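Local structure of N-acetylglucosaminidase (Paenibacillus barengoltzii, 6INX) at residues L24-T28 with L335-Y339; V231-Y237 with L318-W324; V6-S12 with L27-A33; P263-L268 with I298-E303. The protein acts as a glycoside hydrolase of family 18, probably hydrolysing beta-linkages of N-acetylglucosamine in chitin-like or N-glycan substrates with a TIM-barrel catalytic domain. All coordinates share one frame; numbering follows the deposited sequence.

Contact 1: residues L24-T28 with L335-Y339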
loop_
_atom_site.group_PDB
_atom_site.type_symbol
_atom_site.label_atom_id
_atom_site.label_comp_id
_atom_site.label_asym_id
_atom_site.label_seq_id
_atom_site.Cartn_x
_atom_site.Cartn_y
_atom_site.Cartn_z
ATOM N N LEU A 24 23.489 -28.579 -6.795
ATOM C CA LEU A 24 23.464 -28.769 -5.349
ATOM C C LEU A 24 24.659 -28.114 -4.679
ATOM O O LEU A 24 24.538 -27.606 -3.558
ATOM C CB LEU A 24 23.410 -30.264 -5.013
ATOM C CG LEU A 24 22.105 -30.967 -5.396
ATOM C CD1 LEU A 24 22.274 -32.488 -5.456
ATOM C CD2 LEU A 24 20.991 -30.600 -4.432
ATOM N N LYS A 25 25.814 -28.099 -5.350
ATOM C CA LYS A 25 27.008 -27.510 -4.759
ATOM C C LYS A 25 26.943 -25.990 -4.720
ATOM O O LYS A 25 27.727 -25.369 -3.994
ATOM C CB LYS A 25 28.251 -27.954 -5.530
ATOM C CG LYS A 25 28.616 -29.415 -5.334
ATOM C CD LYS A 25 29.817 -29.573 -4.415
ATOM C CE LYS A 25 30.091 -31.044 -4.116
ATOM N NZ LYS A 25 30.928 -31.230 -2.898
ATOM N N LYS A 26 26.034 -25.383 -5.477
ATOM C CA LYS A 26 25.871 -23.936 -5.479
ATOM C C LYS A 26 24.920 -23.443 -4.401
ATOM O O LYS A 26 24.907 -22.242 -4.111
ATOM C CB LYS A 26 25.394 -23.459 -6.855
ATOM C CG LYS A 26 26.403 -23.756 -7.957
ATOM C CD LYS A 26 25.908 -23.349 -9.329
ATOM C CE LYS A 26 26.889 -23.812 -10.411
ATOM N NZ LYS A 26 26.342 -23.622 -11.781
ATOM N N LEU A 27 24.128 -24.332 -3.815
ATOM C CA LEU A 27 23.164 -23.975 -2.788
ATOM C C LEU A 27 23.725 -24.262 -1.403
ATOM O O LEU A 27 24.498 -25.205 -1.204
ATOM C CB LEU A 27 21.882 -24.790 -2.981
ATOM C CG LEU A 27 21.161 -24.584 -4.314
ATOM C CD1 LEU A 27 20.102 -25.651 -4.529
ATOM C CD2 LEU A 27 20.548 -23.199 -4.362
ATOM N N THR A 28 23.335 -23.436 -0.438
ATOM C CA THR A 28 23.555 -23.770 0.961
ATOM C C THR A 28 22.325 -24.382 1.605
ATOM O O THR A 28 22.455 -25.187 2.534
ATOM C CB THR A 28 23.998 -22.539 1.764
ATOM O OG1 THR A 28 22.941 -21.572 1.810
ATOM C CG2 THR A 28 25.221 -21.896 1.130
ATOM N N LEU A 335 20.220 -18.961 -11.029
ATOM C CA LEU A 335 20.953 -19.576 -9.927
ATOM C C LEU A 335 22.455 -19.342 -10.062
ATOM O O LEU A 335 23.140 -19.056 -9.073
ATOM C CB LEU A 335 20.645 -21.070 -9.848
ATOM C CG LEU A 335 21.485 -21.871 -8.841
ATOM C CD1 LEU A 335 21.450 -21.250 -7.443
ATOM C CD2 LEU A 335 21.014 -23.309 -8.803
ATOM N N ASP A 336 22.989 -19.439 -11.282
ATOM C CA ASP A 336 24.407 -19.147 -11.475
ATOM C C ASP A 336 24.744 -17.714 -11.067
ATOM O O ASP A 336 25.750 -17.469 -10.392
ATOM C CB ASP A 336 24.786 -19.392 -12.933
ATOM C CG ASP A 336 26.064 -20.181 -13.075
ATOM O OD1 ASP A 336 26.406 -20.932 -12.138
ATOM O OD2 ASP A 336 26.732 -20.045 -14.122
ATOM N N ALA A 337 23.899 -16.753 -11.453
ATOM C CA ALA A 337 24.137 -15.361 -11.090
ATOM C C ALA A 337 24.130 -15.171 -9.579
ATOM O O ALA A 337 24.950 -14.421 -9.033
ATOM C CB ALA A 337 23.083 -14.467 -11.746
ATOM N N LEU A 338 23.205 -15.840 -8.883
ATOM C CA LEU A 338 23.159 -15.759 -7.429
ATOM C C LEU A 338 24.416 -16.359 -6.814
ATOM O O LEU A 338 25.036 -15.765 -5.919
ATOM C CB LEU A 338 21.913 -16.497 -6.926
ATOM C CG LEU A 338 21.373 -16.139 -5.552
ATOM C CD1 LEU A 338 21.018 -14.681 -5.541
ATOM C CD2 LEU A 338 20.144 -16.995 -5.254
ATOM N N TYR A 339 24.805 -17.546 -7.282
ATOM C CA TYR A 339 26.003 -18.203 -6.771
ATOM C C TYR A 339 27.249 -17.348 -6.982
ATOM O O TYR A 339 28.077 -17.204 -6.074
ATOM C CB TYR A 339 26.155 -19.562 -7.455
ATOM C CG TYR A 339 27.436 -20.277 -7.110
ATOM C CD1 TYR A 339 27.632 -20.814 -5.845
ATOM C CD2 TYR A 339 28.445 -20.420 -8.051
ATOM C CE1 TYR A 339 28.803 -21.469 -5.522
ATOM C CE2 TYR A 339 29.618 -21.073 -7.739
ATOM C CZ TYR A 339 29.790 -21.597 -6.473
ATOM O OH TYR A 339 30.959 -22.253 -6.155
#

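Contact 2: residues V231-Y237 with L318-W324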
loop_
_atom_site.group_PDB
_atom_site.type_symbol
_atom_site.label_atom_id
_atom_site.label_comp_id
_atom_site.label_asym_id
_atom_site.label_seq_id
_atom_site.Cartn_x
_atom_site.Cartn_y
_atom_site.Cartn_z
ATOM N N VAL A 231 17.481 -12.852 5.260
ATOM C CA VAL A 231 17.698 -13.406 3.931
ATOM C C VAL A 231 16.678 -12.740 3.010
ATOM O O VAL A 231 15.474 -12.791 3.282
ATOM C CB VAL A 231 17.524 -14.933 3.956
ATOM C CG1 VAL A 231 17.489 -15.522 2.542
ATOM C CG2 VAL A 231 18.627 -15.578 4.806
ATOM N N ILE A 232 17.146 -12.083 1.942
ATOM C CA ILE A 232 16.216 -11.402 1.032
ATOM C C ILE A 232 15.779 -12.325 -0.095
ATOM O O ILE A 232 16.310 -13.427 -0.246
ATOM C CB ILE A 232 16.779 -10.074 0.490
ATOM C CG1 ILE A 232 18.019 -10.332 -0.376
ATOM C CG2 ILE A 232 17.085 -9.127 1.638
ATOM C CD1 ILE A 232 18.440 -9.132 -1.240
ATOM N N GLY A 233 14.805 -11.896 -0.887
ATOM C CA GLY A 233 14.173 -12.748 -1.885
ATOM C C GLY A 233 14.411 -12.306 -3.316
ATOM O O GLY A 233 14.369 -11.106 -3.626
ATOM N N ALA A 234 14.620 -13.295 -4.187
ATOM C CA ALA A 234 14.687 -13.140 -5.632
ATOM C C ALA A 234 13.636 -14.031 -6.270
ATOM O O ALA A 234 13.337 -15.123 -5.775
ATOM C CB ALA A 234 16.062 -13.548 -6.187
ATOM N N ALA A 235 13.084 -13.568 -7.380
ATOM C CA ALA A 235 11.994 -14.257 -8.048
ATOM C C ALA A 235 12.469 -14.728 -9.411
ATOM O O ALA A 235 12.985 -13.930 -10.198
ATOM C CB ALA A 235 10.792 -13.330 -8.214
ATOM N N PHE A 236 12.272 -16.014 -9.693
ATOM C CA PHE A 236 12.557 -16.580 -11.009
ATOM C C PHE A 236 11.341 -16.537 -11.937
ATOM O O PHE A 236 11.225 -17.364 -12.854
ATOM C CB PHE A 236 13.076 -18.018 -10.870
ATOM C CG PHE A 236 14.462 -18.144 -10.279
ATOM C CD1 PHE A 236 15.144 -17.068 -9.735
ATOM C CD2 PHE A 236 15.076 -19.393 -10.254
ATOM C CE1 PHE A 236 16.423 -17.230 -9.198
ATOM C CE2 PHE A 236 16.349 -19.553 -9.722
ATOM C CZ PHE A 236 17.012 -18.487 -9.192
ATOM N N TYR A 237 10.438 -15.578 -11.736
ATOM C CA TYR A 237 9.195 -15.491 -12.500
ATOM C C TYR A 237 8.730 -14.042 -12.447
ATOM O O TYR A 237 9.238 -13.234 -11.660
ATOM C CB TYR A 237 8.110 -16.414 -11.912
ATOM C CG TYR A 237 7.710 -15.917 -10.548
ATOM C CD1 TYR A 237 8.464 -16.240 -9.434
ATOM C CD2 TYR A 237 6.629 -15.046 -10.385
ATOM C CE1 TYR A 237 8.156 -15.741 -8.181
ATOM C CE2 TYR A 237 6.306 -14.550 -9.137
ATOM C CZ TYR A 237 7.077 -14.899 -8.046
ATOM O OH TYR A 237 6.776 -14.392 -6.815
ATOM N N LEU A 318 23.892 -8.562 5.306
ATOM C CA LEU A 318 22.749 -9.433 5.518
ATOM C C LEU A 318 23.194 -10.894 5.431
ATOM O O LEU A 318 24.356 -11.204 5.147
ATOM C CB LEU A 318 21.653 -9.112 4.508
ATOM C CG LEU A 318 21.241 -7.642 4.443
ATOM C CD1 LEU A 318 20.102 -7.455 3.454
ATOM C CD2 LEU A 318 20.857 -7.133 5.825
ATOM N N ALA A 319 22.254 -11.813 5.665
ATOM C CA ALA A 319 22.598 -13.233 5.710
ATOM C C ALA A 319 22.773 -13.844 4.323
ATOM O O ALA A 319 23.607 -14.740 4.144
ATOM C CB ALA A 319 21.543 -14.019 6.491
ATOM N N GLY A 320 21.990 -13.411 3.341
ATOM C CA GLY A 320 22.050 -14.029 2.027
ATOM C C GLY A 320 20.750 -13.816 1.268
ATOM O O GLY A 320 20.018 -12.865 1.526
ATOM N N VAL A 321 20.506 -14.714 0.313
ATOM C CA VAL A 321 19.406 -14.592 -0.642
ATOM C C VAL A 321 18.718 -15.941 -0.776
ATOM O O VAL A 321 19.374 -16.988 -0.773
ATOM C CB VAL A 321 19.906 -14.121 -2.025
ATOM C CG1 VAL A 321 18.728 -13.986 -3.012
ATOM C CG2 VAL A 321 20.683 -12.815 -1.907
ATOM N N MET A 322 17.390 -15.912 -0.902
ATOM C CA MET A 322 16.616 -17.084 -1.279
ATOM C C MET A 322 15.844 -16.794 -2.560
ATOM O O MET A 322 15.639 -15.632 -2.936
ATOM C CB MET A 322 15.672 -17.533 -0.153
ATOM C CG MET A 322 14.622 -16.514 0.217
ATOM S SD MET A 322 13.187 -16.631 -0.863
ATOM C CE MET A 322 12.014 -15.682 0.116
ATOM N N PHE A 323 15.405 -17.853 -3.235
ATOM C CA PHE A 323 14.654 -17.674 -4.470
ATOM C C PHE A 323 13.462 -18.615 -4.568
ATOM O O PHE A 323 13.479 -19.741 -4.058
ATOM C CB PHE A 323 15.544 -17.790 -5.717
ATOM C CG PHE A 323 16.164 -19.148 -5.918
ATOM C CD1 PHE A 323 15.470 -20.159 -6.572
ATOM C CD2 PHE A 323 17.463 -19.397 -5.498
ATOM C CE1 PHE A 323 16.056 -21.409 -6.776
ATOM C CE2 PHE A 323 18.054 -20.633 -5.708
ATOM C CZ PHE A 323 17.351 -21.636 -6.350
ATOM N N TRP A 324 12.423 -18.127 -5.235
ATOM C CA TRP A 324 11.272 -18.921 -5.655
ATOM C C TRP A 324 11.233 -18.848 -7.173
ATOM O O TRP A 324 11.156 -17.743 -7.723
ATOM C CB TRP A 324 9.965 -18.330 -5.107
ATOM C CG TRP A 324 8.783 -19.136 -5.574
ATOM C CD1 TRP A 324 8.116 -19.021 -6.764
ATOM C CD2 TRP A 324 8.195 -20.244 -4.892
ATOM N NE1 TRP A 324 7.130 -19.970 -6.842
ATOM C CE2 TRP A 324 7.161 -20.739 -5.708
ATOM C CE3 TRP A 324 8.437 -20.858 -3.664
ATOM C CZ2 TRP A 324 6.369 -21.820 -5.335
ATOM C CZ3 TRP A 324 7.653 -21.924 -3.293
ATOM C CH2 TRP A 324 6.632 -22.401 -4.129
#

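Contact 3: residues V6-S12 with L27-A33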
loop_
_atom_site.group_PDB
_atom_site.type_symbol
_atom_site.label_atom_id
_atom_site.label_comp_id
_atom_site.label_asym_id
_atom_site.label_seq_id
_atom_site.Cartn_x
_atom_site.Cartn_y
_atom_site.Cartn_z
ATOM N N VAL A 6 24.061 -17.227 2.802
ATOM C CA VAL A 6 22.978 -18.154 2.492
ATOM C C VAL A 6 22.637 -18.037 1.014
ATOM O O VAL A 6 22.434 -16.931 0.495
ATOM C CB VAL A 6 21.745 -17.846 3.358
ATOM C CG1 VAL A 6 20.528 -18.614 2.855
ATOM C CG2 VAL A 6 22.010 -18.160 4.819
ATOM N N VAL A 7 22.600 -19.170 0.322
ATOM C CA VAL A 7 22.039 -19.275 -1.023
ATOM C C VAL A 7 20.959 -20.348 -0.928
ATOM O O VAL A 7 21.250 -21.552 -0.983
ATOM C CB VAL A 7 23.095 -19.617 -2.079
ATOM C CG1 VAL A 7 22.455 -19.726 -3.461
ATOM C CG2 VAL A 7 24.219 -18.577 -2.079
ATOM N N ALA A 8 19.710 -19.929 -0.752
ATOM C CA ALA A 8 18.628 -20.839 -0.405
ATOM C C ALA A 8 17.619 -20.896 -1.541
ATOM O O ALA A 8 17.130 -19.861 -1.999
ATOM C CB ALA A 8 17.950 -20.406 0.894
ATOM N N GLY A 9 17.326 -22.094 -2.006
ATOM C CA GLY A 9 16.381 -22.246 -3.090
ATOM C C GLY A 9 15.130 -22.991 -2.670
ATOM O O GLY A 9 15.217 -24.070 -2.073
ATOM N N TYR A 10 13.963 -22.428 -2.968
ATOM C CA TYR A 10 12.735 -23.207 -2.897
ATOM C C TYR A 10 12.698 -24.204 -4.046
ATOM O O TYR A 10 12.947 -23.846 -5.204
ATOM C CB TYR A 10 11.509 -22.290 -2.933
ATOM C CG TYR A 10 11.209 -21.696 -1.574
ATOM C CD1 TYR A 10 10.405 -22.369 -0.657
ATOM C CD2 TYR A 10 11.770 -20.484 -1.194
ATOM C CE1 TYR A 10 10.159 -21.834 0.610
ATOM C CE2 TYR A 10 11.530 -19.940 0.056
ATOM C CZ TYR A 10 10.722 -20.623 0.954
ATOM O OH TYR A 10 10.500 -20.071 2.207
ATOM N N VAL A 11 12.461 -25.469 -3.713
ATOM C CA VAL A 11 12.328 -26.534 -4.698
ATOM C C VAL A 11 11.046 -27.284 -4.383
ATOM O O VAL A 11 10.901 -27.833 -3.284
ATOM C CB VAL A 11 13.521 -27.500 -4.650
ATOM C CG1 VAL A 11 13.396 -28.532 -5.773
ATOM C CG2 VAL A 11 14.834 -26.731 -4.743
ATOM N N SER A 12 10.116 -27.311 -5.334
ATOM C CA SER A 12 8.930 -28.139 -5.146
ATOM C C SER A 12 9.330 -29.607 -5.039
ATOM O O SER A 12 10.334 -30.043 -5.606
ATOM C CB SER A 12 7.952 -27.945 -6.303
ATOM O OG SER A 12 8.398 -28.624 -7.457
ATOM N N LEU A 27 24.128 -24.332 -3.815
ATOM C CA LEU A 27 23.164 -23.975 -2.788
ATOM C C LEU A 27 23.725 -24.262 -1.403
ATOM O O LEU A 27 24.498 -25.205 -1.204
ATOM C CB LEU A 27 21.882 -24.790 -2.981
ATOM C CG LEU A 27 21.161 -24.584 -4.314
ATOM C CD1 LEU A 27 20.102 -25.651 -4.529
ATOM C CD2 LEU A 27 20.548 -23.199 -4.362
ATOM N N THR A 28 23.335 -23.436 -0.438
ATOM C CA THR A 28 23.555 -23.770 0.961
ATOM C C THR A 28 22.325 -24.382 1.605
ATOM O O THR A 28 22.455 -25.187 2.534
ATOM C CB THR A 28 23.998 -22.539 1.764
ATOM O OG1 THR A 28 22.941 -21.572 1.810
ATOM C CG2 THR A 28 25.221 -21.896 1.130
ATOM N N HIS A 29 21.139 -24.049 1.099
ATOM C CA HIS A 29 19.887 -24.532 1.656
ATOM C C HIS A 29 18.915 -24.843 0.528
ATOM O O HIS A 29 18.888 -24.158 -0.496
ATOM C CB HIS A 29 19.219 -23.458 2.533
ATOM C CG HIS A 29 19.960 -23.152 3.794
ATOM N ND1 HIS A 29 21.150 -22.459 3.806
ATOM C CD2 HIS A 29 19.683 -23.454 5.084
ATOM C CE1 HIS A 29 21.569 -22.334 5.053
ATOM N NE2 HIS A 29 20.700 -22.932 5.847
ATOM N N ILE A 30 18.107 -25.872 0.734
ATOM C CA ILE A 30 16.933 -26.126 -0.089
ATOM C C ILE A 30 15.721 -26.082 0.826
ATOM O O ILE A 30 15.744 -26.668 1.911
ATOM C CB ILE A 30 17.023 -27.489 -0.795
ATOM C CG1 ILE A 30 18.031 -27.429 -1.941
ATOM C CG2 ILE A 30 15.654 -27.923 -1.310
ATOM C CD1 ILE A 30 18.345 -28.804 -2.507
ATOM N N ASN A 31 14.672 -25.368 0.397
ATOM C CA ASN A 31 13.376 -25.350 1.077
ATOM C C ASN A 31 12.400 -26.173 0.239
ATOM O O ASN A 31 12.058 -25.784 -0.884
ATOM C CB ASN A 31 12.846 -23.925 1.201
ATOM C CG ASN A 31 13.799 -22.995 1.922
ATOM O OD1 ASN A 31 13.999 -21.849 1.496
ATOM N ND2 ASN A 31 14.375 -23.459 3.018
ATOM N N ILE A 32 11.953 -27.307 0.773
ATOM C CA ILE A 32 11.082 -28.196 0.006
ATOM C C ILE A 32 9.638 -27.726 0.143
ATOM O O ILE A 32 9.105 -27.662 1.251
ATOM C CB ILE A 32 11.222 -29.644 0.488
ATOM C CG1 ILE A 32 12.651 -30.138 0.306
ATOM C CG2 ILE A 32 10.275 -30.538 -0.300
ATOM C CD1 ILE A 32 12.836 -31.561 0.807
ATOM N N ALA A 33 8.982 -27.453 -0.984
ATOM C CA ALA A 33 7.622 -26.912 -0.999
ATOM C C ALA A 33 6.642 -27.979 -1.478
ATOM O O ALA A 33 6.815 -28.520 -2.577
ATOM C CB ALA A 33 7.577 -25.720 -1.956
#

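Contact 4: residues P263-L268 with I298-E303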
loop_
_atom_site.group_PDB
_atom_site.type_symbol
_atom_site.label_atom_id
_atom_site.label_comp_id
_atom_site.label_asym_id
_atom_site.label_seq_id
_atom_site.Cartn_x
_atom_site.Cartn_y
_atom_site.Cartn_z
ATOM N N PRO A 263 4.824 -14.864 -17.217
ATOM C CA PRO A 263 5.683 -15.992 -17.587
ATOM C C PRO A 263 6.798 -16.208 -16.569
ATOM O O PRO A 263 7.283 -15.273 -15.929
ATOM C CB PRO A 263 6.253 -15.566 -18.947
ATOM C CG PRO A 263 5.277 -14.528 -19.465
ATOM C CD PRO A 263 4.771 -13.819 -18.256
ATOM N N ASP A 264 7.207 -17.469 -16.413
ATOM C CA ASP A 264 8.418 -17.718 -15.646
ATOM C C ASP A 264 9.644 -17.289 -16.445
ATOM O O ASP A 264 9.554 -16.919 -17.621
ATOM C CB ASP A 264 8.503 -19.169 -15.157
ATOM C CG ASP A 264 8.614 -20.191 -16.280
ATOM O OD1 ASP A 264 8.909 -19.840 -17.437
ATOM O OD2 ASP A 264 8.409 -21.389 -15.982
ATOM N N PHE A 265 10.810 -17.325 -15.799
ATOM C CA PHE A 265 11.998 -16.828 -16.485
ATOM C C PHE A 265 12.315 -17.642 -17.737
ATOM O O PHE A 265 12.771 -17.083 -18.738
ATOM C CB PHE A 265 13.207 -16.734 -15.556
ATOM C CG PHE A 265 14.365 -16.015 -16.181
ATOM C CD1 PHE A 265 14.377 -14.635 -16.251
ATOM C CD2 PHE A 265 15.414 -16.719 -16.747
ATOM C CE1 PHE A 265 15.424 -13.958 -16.842
ATOM C CE2 PHE A 265 16.475 -16.048 -17.342
ATOM C CZ PHE A 265 16.475 -14.665 -17.388
ATOM N N THR A 266 12.098 -18.961 -17.696
ATOM C CA THR A 266 12.256 -19.773 -18.907
ATOM C C THR A 266 11.481 -19.177 -20.075
ATOM O O THR A 266 12.029 -18.969 -21.166
ATOM C CB THR A 266 11.749 -21.192 -18.648
ATOM O OG1 THR A 266 12.377 -21.721 -17.480
ATOM C CG2 THR A 266 12.046 -22.092 -19.857
ATOM N N GLU A 267 10.198 -18.886 -19.848
ATOM C CA GLU A 267 9.332 -18.375 -20.904
ATOM C C GLU A 267 9.673 -16.935 -21.266
ATOM O O GLU A 267 9.565 -16.547 -22.434
ATOM C CB GLU A 267 7.875 -18.479 -20.457
ATOM C CG GLU A 267 7.297 -19.863 -20.616
ATOM C CD GLU A 267 7.631 -20.457 -21.964
ATOM O OE1 GLU A 267 8.433 -21.417 -22.019
ATOM O OE2 GLU A 267 7.101 -19.944 -22.971
ATOM N N LEU A 268 10.077 -16.123 -20.283
ATOM C CA LEU A 268 10.501 -14.756 -20.584
ATOM C C LEU A 268 11.706 -14.757 -21.514
ATOM O O LEU A 268 11.755 -14.005 -22.498
ATOM C CB LEU A 268 10.852 -14.025 -19.291
ATOM C CG LEU A 268 9.708 -13.641 -18.361
ATOM C CD1 LEU A 268 10.286 -13.131 -17.050
ATOM C CD2 LEU A 268 8.810 -12.594 -19.009
ATOM N N ILE A 298 5.343 -6.269 -17.799
ATOM C CA ILE A 298 5.891 -7.452 -17.135
ATOM C C ILE A 298 7.054 -7.039 -16.244
ATOM O O ILE A 298 8.005 -6.412 -16.717
ATOM C CB ILE A 298 6.360 -8.498 -18.165
ATOM C CG1 ILE A 298 5.158 -9.017 -18.961
ATOM C CG2 ILE A 298 7.104 -9.636 -17.475
ATOM C CD1 ILE A 298 5.503 -9.918 -20.160
ATOM N N SER A 299 6.983 -7.404 -14.962
ATOM C CA SER A 299 8.039 -7.133 -13.995
ATOM C C SER A 299 8.733 -8.443 -13.641
ATOM O O SER A 299 8.067 -9.451 -13.408
ATOM C CB SER A 299 7.416 -6.572 -12.711
ATOM O OG SER A 299 8.349 -6.607 -11.659
ATOM N N TYR A 300 10.065 -8.429 -13.546
ATOM C CA TYR A 300 10.790 -9.674 -13.290
ATOM C C TYR A 300 12.156 -9.364 -12.688
ATOM O O TYR A 300 12.536 -8.205 -12.551
ATOM C CB TYR A 300 10.886 -10.519 -14.575
ATOM C CG TYR A 300 11.782 -9.963 -15.663
ATOM C CD1 TYR A 300 11.466 -8.782 -16.318
ATOM C CD2 TYR A 300 12.934 -10.639 -16.053
ATOM C CE1 TYR A 300 12.276 -8.275 -17.324
ATOM C CE2 TYR A 300 13.755 -10.137 -17.070
ATOM C CZ TYR A 300 13.414 -8.960 -17.698
ATOM O OH TYR A 300 14.220 -8.454 -18.705
ATOM N N ASP A 301 12.875 -10.431 -12.314
ATOM C CA ASP A 301 14.273 -10.391 -11.889
ATOM C C ASP A 301 15.130 -10.995 -12.998
ATOM O O ASP A 301 14.716 -11.953 -13.667
ATOM C CB ASP A 301 14.476 -11.288 -10.646
ATOM C CG ASP A 301 14.778 -10.507 -9.358
ATOM O OD1 ASP A 301 15.146 -9.313 -9.407
ATOM O OD2 ASP A 301 14.648 -11.118 -8.266
ATOM N N ASP A 302 16.321 -10.434 -13.203
ATOM C CA ASP A 302 17.253 -11.064 -14.136
ATOM C C ASP A 302 18.650 -11.135 -13.533
ATOM O O ASP A 302 18.822 -10.857 -12.345
ATOM C CB ASP A 302 17.224 -10.376 -15.514
ATOM C CG ASP A 302 17.757 -8.948 -15.496
ATOM O OD1 ASP A 302 18.219 -8.463 -14.449
ATOM O OD2 ASP A 302 17.723 -8.299 -16.561
ATOM N N GLU A 303 19.661 -11.504 -14.329
ATOM C CA GLU A 303 21.012 -11.566 -13.777
ATOM C C GLU A 303 21.489 -10.197 -13.300
ATOM O O GLU A 303 22.260 -10.109 -12.336
ATOM C CB GLU A 303 21.986 -12.146 -14.810
ATOM C CG GLU A 303 21.609 -13.535 -15.314
ATOM C CD GLU A 303 20.785 -13.504 -16.593
ATOM O OE1 GLU A 303 19.832 -12.695 -16.699
ATOM O OE2 GLU A 303 21.098 -14.288 -17.508
#

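Contact 1: residues L24-T28 with L335-Y339
The loop leading from helix 21-24 into strand 29-38 of the TIM barrel meets the last helix of the chain, 333-341, where K26 lies on Y339 and reaches D336. The K26 and Y339 side chains run roughly perpendicular. CG of K26 sits over the middle of one face, 3.8 Å from the centroid of the Y339 ring and 13° off the normal, a CH-pi contact made by the aliphatic part of the chain. CG stands anti to the carbonyl carbon of K26 (chi1 -63°), and the extended chain beyond it carries the ammonium past the ring to the acid: NZ of K26 and OD1 of D336 form a salt bridge of 2.7 Å, the nitrogen standing 45° out of the carboxylate plane. E22 provides a second salt bridge to the same nitrogen, which probably helps hold it at this position. Backbone O of K26 comes within 3.5 Å of CD1 of Y339. Apart from these, CD2 of L27 lies 3.8 Å from CD1 of L335, and both leucines rest on F323 of strand 320-324. A type I turn from L24 to L27 shapes the loop. The arrangement is that of a TIM barrel near its closure, where a helix-to-strand loop of the first beta-alpha-beta unit is fastened to the final helix of the chain.

Contact 2: residues V231-Y237 with L318-W324
Carbonyl O of I232 is approached by two groups of strand 320-324: N of M322 donates to it at 2.8 Å, and CA of V321 adds a C-H contact at 3.3 Å. Four further backbone bonds, among them N of F236 to O of W324 at 2.8 Å, continue this parallel pairing of barrel strands 230-235 and 320-324. V231, M322 and W324 point to one face of the sheet, where V231 and M322 meet residues of strand 179-183. I232, V321 and F323 point to the other, toward helices 303-316 and 333-341. A CB on G233 would come to about 3.4 Å from CE of M322. The ring of F236, just past strand 230-235, forms an offset stack with that of F323, centroids 4.3 Å apart and planes at 8°. With chi1 of F323 at 64°, its CG lies between N and the carbonyl carbon, and its CD1 comes over the rim of the F236 ring. CE1 of Y237 meets the edge of the W324 indole, 3.6 Å from CD1, while O of W324 lies in the plane of the Y237 ring at its edge; the Y237 hydroxyl bonds to D186. Thus the facing backbone groups pair with each other, G233 and A235 also draw on T184, K309 and D301, and the Y237-D186 bond lies at the strands' C-terminal end, where family 18 enzymes hold their active site.

Contact 3: residues V6-S12 with L27-A33
The Y10 ring carries N31 over one face. CB of N31 lies 3.7 Å from the centroid of the Y10 ring in a CH-pi contact, and OD1 of N31 stands toward the rim, 3.4 Å from CE2 of Y10. Ring and amide planes are 55° apart. Both polar ends are engaged elsewhere: the Y10 hydroxyl bonds to D107, the first aspartate of the family 18 DxDxE signature, and N31 OD1 accepts from Q181. A leucine in place of Y10 would probably take the ring face from CB and OD1 of N31 and leave D107 without its hydroxyl partner. On the same face of the sheet the H29 ring has OG1 of T28 in its plane at the edge, hydrogen-bonded to ND1 of H29 at 2.8 Å, while W153 and F179 meet it edge-to-face. That OG1, set between N and the carbonyl carbon of T28 (chi1 66°), accepts from N of V7 at 2.8 Å. O of V7 takes both N of T28 (2.9 Å) and N of H29, the latter from 40° above the carbonyl plane. Parallel pairing then runs on through G9, V11 and A33. On the other face CG2 of V11 packs on CG2 of I30 at 3.7 Å. In the barrel's first beta-alpha-beta unit, the inner face thus ties polar groups of Y10, H29 and N31 to partners, and the outer face around V11 and I30 is apolar.

Contact 4: residues P263-L268 with I298-E303
I298 begins the contact from the end of strand 297-299: its CG2 lies 3.7 Å from CD2 of L268, the two side chains lying antiparallel to one another, and its CD1 touches the P263 ring more loosely. Next, Y300 presents CB to the other branch of the leucine, 3.6 Å from L268 CD1. Chi1 of 69° sets its CG between N and the carbonyl carbon, and the phenol meets F265 edge against edge, Y300 CE2 being 4.2 Å from F265 CE1. This packing belongs to the alpha+beta insertion found in many family 18 enzymes between the last two barrel strands, here a five-stranded antiparallel sheet with helix 265-272, whose N-cap is D264. D301 turns its carbonyl O to CD1 of F265 at 3.7 Å, while its carboxylate goes to S305, K309 and A235 N. With an alanine at F265, the edge of Y300 would probably lose its aromatic neighbour and the chain at D301 and D302 its apolar backing. D302 sets CB beside the phenylalanine, caps helix 303-316 and pairs with R280. E303 brings OE1 to 4.0 Å from CZ of F265, its carboxylate plane at 89° to the ring, and its OE2 makes a salt bridge with R333.

How the contacts relate
From the N terminus, contact 3 closes first, a short loop that pairs the first two barrel strands. Contact 1 starts on the same stretch, sharing L27 and T28 with it, and spans nearly all the rest of the chain to reach helix 333-341. Within that span contact 2 joins the last two barrel strands, and contact 4 lies inside contact 2, in the insertion between them. Contacts 2 and 3 meet at the barrel seam, where strand 6-12 pairs with strand 320-324. L338 packs on V321 and F323 and so links contacts 1 and 2. D301 and F265 bond to A235 and F236, tying the insertion to the barrel; contacts 3 and 4 do not touch.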